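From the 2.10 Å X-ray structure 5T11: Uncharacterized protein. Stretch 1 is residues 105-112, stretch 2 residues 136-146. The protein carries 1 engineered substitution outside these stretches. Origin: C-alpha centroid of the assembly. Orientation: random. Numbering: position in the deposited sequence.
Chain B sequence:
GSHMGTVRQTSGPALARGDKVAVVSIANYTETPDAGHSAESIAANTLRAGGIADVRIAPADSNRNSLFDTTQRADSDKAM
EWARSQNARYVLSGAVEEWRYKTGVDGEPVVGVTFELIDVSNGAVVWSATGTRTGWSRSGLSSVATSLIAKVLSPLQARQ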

ATOM      1  N   VAL B 105      14.928  12.227  -3.326  1.00 37.60           N
ATOM      2  CA  VAL B 105      15.160  13.536  -2.744  1.00 52.74           C
ATOM      3  C   VAL B 105      16.487  14.075  -3.262  1.00 49.24           C
ATOM      4  O   VAL B 105      17.496  13.363  -3.276  1.00 60.14           O
ATOM      5  N   ASP B 106      16.487  15.331  -3.695  1.00 44.07           N
ATOM      6  CA  ASP B 106      17.676  15.969  -4.267  1.00 60.77           C
ATOM      7  C   ASP B 106      18.164  15.285  -5.549  1.00 49.68           C
ATOM      8  O   ASP B 106      19.306  15.485  -5.961  1.00 48.20           O
ATOM      9  N   GLY B 107      17.317  14.499  -6.209  1.00 40.62           N
ATOM     10  CA  GLY B 107      17.643  14.030  -7.540  1.00 35.16           C
ATOM     11  C   GLY B 107      17.808  15.207  -8.485  1.00 44.66           C
ATOM     12  O   GLY B 107      16.965  16.118  -8.510  1.00 38.22           O
ATOM     13  N   GLU B 108      18.896  15.190  -9.283  1.00 34.24           N
ATOM     14  CA  GLU B 108      19.301  16.304 -10.122  1.00 34.14           C
ATOM     15  C   GLU B 108      18.474  16.377 -11.410  1.00 32.49           C
ATOM     16  O   GLU B 108      18.035  15.351 -11.939  1.00 40.20           O
ATOM     17  N   PRO B 109      18.249  17.583 -11.929  1.00 32.26           N
ATOM     18  CA  PRO B 109      17.591  17.717 -13.238  1.00 35.46           C
ATOM     19  C   PRO B 109      18.498  17.270 -14.373  1.00 37.58           C
ATOM     20  O   PRO B 109      19.715  17.452 -14.335  1.00 34.57           O
ATOM     21  N   VAL B 110      17.888  16.677 -15.396  1.00 36.18           N
ATOM     22  CA  VAL B 110      18.603  16.209 -16.577  1.00 36.63           C
ATOM     23  C   VAL B 110      17.765  16.532 -17.813  1.00 36.75           C
ATOM     24  O   VAL B 110      16.545  16.336 -17.817  1.00 38.65           O
ATOM     25  N   VAL B 111      18.422  17.019 -18.868  1.00 32.54           N
ATOM     26  CA  VAL B 111      17.755  17.446 -20.100  1.00 32.68           C
ATOM     27  C   VAL B 111      18.531  16.934 -21.307  1.00 36.84           C
ATOM     28  O   VAL B 111      19.759  17.076 -21.373  1.00 39.67           O
ATOM     29  N   GLY B 112      17.815  16.347 -22.268  1.00 38.01           N
ATOM     30  CA  GLY B 112      18.389  15.976 -23.555  1.00 35.58           C
ATOM     31  C   GLY B 112      17.463  16.418 -24.682  1.00 38.90           C
ATOM     32  O   GLY B 112      16.255  16.164 -24.603  1.00 38.59           O
ATOM     33  N   TRP B 136      23.096  20.182 -10.714  1.00 41.01           N
ATOM     34  CA  TRP B 136      23.345  19.557  -9.418  1.00 49.00           C
ATOM     35  C   TRP B 136      22.013  19.411  -8.679  1.00 44.06           C
ATOM     36  O   TRP B 136      20.958  19.811  -9.168  1.00 49.08           O
ATOM     37  N   SER B 137      22.068  18.816  -7.490  1.00 46.74           N
ATOM     38  CA  SER B 137      20.871  18.554  -6.703  1.00 55.57           C
ATOM     39  C   SER B 137      20.057  19.814  -6.449  1.00 54.28           C
ATOM     40  O   SER B 137      18.832  19.735  -6.292  1.00 58.38           O
ATOM     41  N   ARG B 138      20.707  20.974  -6.393  1.00 51.22           N
ATOM     42  CA  ARG B 138      20.015  22.206  -6.040  1.00 55.84           C
ATOM     43  C   ARG B 138      19.404  22.922  -7.236  1.00 56.54           C
ATOM     44  O   ARG B 138      18.675  23.897  -7.036  1.00 56.64           O
ATOM     45  N   SER B 139      19.675  22.479  -8.461  1.00 55.31           N
ATOM     46  CA  SER B 139      19.249  23.246  -9.621  1.00 52.36           C
ATOM     47  C   SER B 139      17.811  22.911 -10.023  1.00 49.70           C
ATOM     48  O   SER B 139      17.238  21.888  -9.632  1.00 41.90           O
ATOM     49  N   GLY B 140      17.230  23.812 -10.809  1.00 46.59           N
ATOM     50  CA  GLY B 140      15.880  23.657 -11.315  1.00 36.00           C
ATOM     51  C   GLY B 140      15.895  23.078 -12.715  1.00 36.16           C
ATOM     52  O   GLY B 140      16.732  23.442 -13.549  1.00 36.57           O
ATOM     53  N   LEU B 141      14.966  22.153 -12.961  1.00 29.53           N
ATOM     54  CA  LEU B 141      14.833  21.581 -14.295  1.00 28.98           C
ATOM     55  C   LEU B 141      14.654  22.675 -15.349  1.00 43.24           C
ATOM     56  O   LEU B 141      15.345  22.685 -16.375  1.00 35.61           O
ATOM     57  N   SER B 142      13.728  23.613 -15.120  1.00 33.78           N
ATOM     58  CA  SER B 142      13.538  24.639 -16.143  1.00 36.27           C
ATOM     59  C   SER B 142      14.776  25.531 -16.300  1.00 36.21           C
ATOM     60  O   SER B 142      15.072  25.961 -17.418  1.00 37.98           O
ATOM     61  N   SER B 143      15.512  25.821 -15.220  1.00 34.47           N
ATOM     62  CA  SER B 143      16.761  26.566 -15.384  1.00 41.20           C
ATOM     63  C   SER B 143      17.740  25.804 -16.272  1.00 42.51           C
ATOM     64  O   SER B 143      18.352  26.380 -17.181  1.00 37.58           O
ATOM     65  N   VAL B 144      17.900  24.499 -16.027  1.00 39.01           N
ATOM     66  CA  VAL B 144      18.812  23.706 -16.841  1.00 41.54           C
ATOM     67  C   VAL B 144      18.335  23.662 -18.292  1.00 38.53           C
ATOM     68  O   VAL B 144      19.117  23.860 -19.227  1.00 30.79           O
ATOM     69  N   ALA B 145      17.047  23.398 -18.500  1.00 30.27           N
ATOM     70  CA  ALA B 145      16.531  23.318 -19.865  1.00 32.71           C
ATOM     71  C   ALA B 145      16.698  24.644 -20.618  1.00 38.83           C
ATOM     72  O   ALA B 145      17.077  24.654 -21.798  1.00 37.01           O
ATOM     73  N   THR B 146      16.417  25.772 -19.958  1.00 39.09           N
ATOM     74  CA  THR B 146      16.479  27.050 -20.656  1.00 39.24           C
ATOM     75  C   THR B 146      17.922  27.397 -21.006  1.00 42.58           C
ATOM     76  O   THR B 146      18.222  27.809 -22.133  1.00 37.48           O
TER

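Strand 109-112 runs alongside the start of the helix, residues 141-146, their axes 7.7 Å apart at closest approach and inclined by 31°, and apolar side chains fill the space between. Strand alternation sets the pattern: Pro 109 and Val 111 point toward the helix, while Val 110 points away.

Pro 109 is the largest bump. Its compact ring, puckered C-gamma endo, lies in a hollow framed by the turn and the helix start: Pro 109 CD meets Trp 136 O at 3.4 Å, Pro 109 CG meets Ser 139 OG at 3.4 Å and Val 144 CG2 at 3.8 Å, and Pro 109 CB approaches Leu 141 CA to 3.5 Å. Lacking an amide hydrogen, proline can press against Trp 136 O without offering it a donor. Within the type I turn, Trp 136 O accepts hydrogen bonds from Ser 139 N (3.0 Å) and Ser 139 OG (2.5 Å).

Val 111 (t) fits the next hollow. Val 111 CG2 touches Leu 141 CD1 (3.6 Å), Val 144 CG1 (3.8 Å) and Ala 145 CB (3.9 Å). Leu 141 (t, p) starts sideways but brings its end nearer; Val 144 (t) points inward, and the methyl of Ala 145 forms part of the wall.

At the loop end, Ser 137 (m) packs its CB 3.2 Å from Asp 106 O. No clear hydrogen bond crosses the interface, which rests mainly on shape.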

ATOM      1  CB  VAL B 105      15.146  13.422  -1.209  1.00 50.57           C
ATOM      2  CG1 VAL B 105      15.645  14.700  -0.580  1.00 51.53           C
ATOM      3  CG2 VAL B 105      13.743  13.059  -0.720  1.00 45.44           C
ATOM      4  CB  ASP B 106      18.824  16.051  -3.249  1.00 67.57           C
ATOM      5  CG  ASP B 106      18.611  17.144  -2.224  1.00 74.56           C
ATOM      6  OD1 ASP B 106      18.059  18.204  -2.598  1.00 74.62           O
ATOM      7  OD2 ASP B 106      18.992  16.945  -1.051  1.00 75.47           O
ATOM      8  CB  GLU B 108      20.790  16.196 -10.468  1.00 40.15           C
ATOM      9  CG  GLU B 108      21.196  14.953 -11.231  1.00 45.86           C
ATOM     10  CD  GLU B 108      21.704  13.831 -10.319  1.00 58.78           C
ATOM     11  OE1 GLU B 108      21.127  13.623  -9.226  1.00 48.76           O
ATOM     12  OE2 GLU B 108      22.690  13.156 -10.700  1.00 66.68           O
ATOM     13  CB  PRO B 109      17.302  19.224 -13.338  1.00 33.26           C
ATOM     14  CG  PRO B 109      18.362  19.873 -12.466  1.00 39.56           C
ATOM     15  CD  PRO B 109      18.551  18.889 -11.312  1.00 38.38           C
ATOM     16  CB  VAL B 110      18.914  14.695 -16.491  1.00 38.70           C
ATOM     17  CG1 VAL B 110      19.935  14.402 -15.388  1.00 35.72           C
ATOM     18  CG2 VAL B 110      17.654  13.922 -16.199  1.00 46.00           C
ATOM     19  CB  VAL B 111      17.637  18.982 -20.179  1.00 39.36           C
ATOM     20  CG1 VAL B 111      16.989  19.417 -21.505  1.00 37.66           C
ATOM     21  CG2 VAL B 111      16.835  19.522 -18.984  1.00 40.30           C
ATOM     22  CB  TRP B 136      24.377  20.316  -8.567  1.00 59.66           C
ATOM     23  CG  TRP B 136      24.757  19.551  -7.210  1.00 73.77           C
ATOM     24  CD1 TRP B 136      25.516  18.399  -7.067  1.00 66.30           C
ATOM     25  CD2 TRP B 136      24.345  19.904  -5.876  1.00 77.77           C
ATOM     26  NE1 TRP B 136      25.605  18.043  -5.735  1.00 58.71           N
ATOM     27  CE2 TRP B 136      24.898  18.953  -4.990  1.00 72.29           C
ATOM     28  CE3 TRP B 136      23.568  20.936  -5.347  1.00 78.70           C
ATOM     29  CZ2 TRP B 136      24.678  19.007  -3.613  1.00 83.32           C
ATOM     30  CZ3 TRP B 136      23.367  20.988  -3.978  1.00 84.92           C
ATOM     31  CH2 TRP B 136      23.922  20.033  -3.129  1.00 86.71           C
ATOM     32  CB  SER B 137      21.271  17.917  -5.380  1.00 51.40           C
ATOM     33  OG  SER B 137      22.241  16.932  -5.613  1.00 65.15           O
ATOM     34  CB  ARG B 138      20.968  23.174  -5.330  1.00 55.73           C
ATOM     35  CG  ARG B 138      21.876  23.913  -6.299  1.00 63.37           C
ATOM     36  CD  ARG B 138      22.625  25.063  -5.642  1.00 72.39           C
ATOM     37  NE  ARG B 138      23.577  24.602  -4.639  1.00 83.09           N
ATOM     38  CZ  ARG B 138      24.676  23.917  -4.928  1.00 90.12           C
ATOM     39  NH1 ARG B 138      25.501  23.534  -3.959  1.00 96.49           N
ATOM     40  NH2 ARG B 138      24.937  23.595  -6.192  1.00 87.88           N
ATOM     41  CB  SER B 139      20.191  23.017 -10.804  1.00 59.39           C
ATOM     42  OG  SER B 139      20.700  21.702 -10.831  1.00 66.58           O
ATOM     43  CB  LEU B 141      13.657  20.605 -14.307  1.00 28.52           C
ATOM     44  CG  LEU B 141      13.279  19.923 -15.619  1.00 38.21           C
ATOM     45  CD1 LEU B 141      14.503  19.290 -16.273  1.00 33.86           C
ATOM     46  CD2 LEU B 141      12.215  18.869 -15.353  1.00 33.88           C
ATOM     47  CB  SER B 142      12.282  25.476 -15.854  1.00 33.61           C
ATOM     48  OG  SER B 142      12.340  26.111 -14.583  1.00 40.35           O
ATOM     49  CB  SER B 143      17.402  26.859 -14.028  1.00 43.15           C
ATOM     50  OG  SER B 143      16.731  27.909 -13.357  1.00 57.72           O
ATOM     51  CB  VAL B 144      18.974  22.295 -16.249  1.00 41.99           C
ATOM     52  CG1 VAL B 144      19.686  21.400 -17.234  1.00 46.12           C
ATOM     53  CG2 VAL B 144      19.770  22.363 -14.944  1.00 37.04           C
ATOM     54  CB  ALA B 145      15.062  22.899 -19.836  1.00 30.69           C
ATOM     55  CB  THR B 146      15.851  28.162 -19.812  1.00 45.77           C
ATOM     56  OG1 THR B 146      16.504  28.208 -18.535  1.00 56.99           O
ATOM     57  CG2 THR B 146      14.343  27.924 -19.621  1.00 30.56           C
TER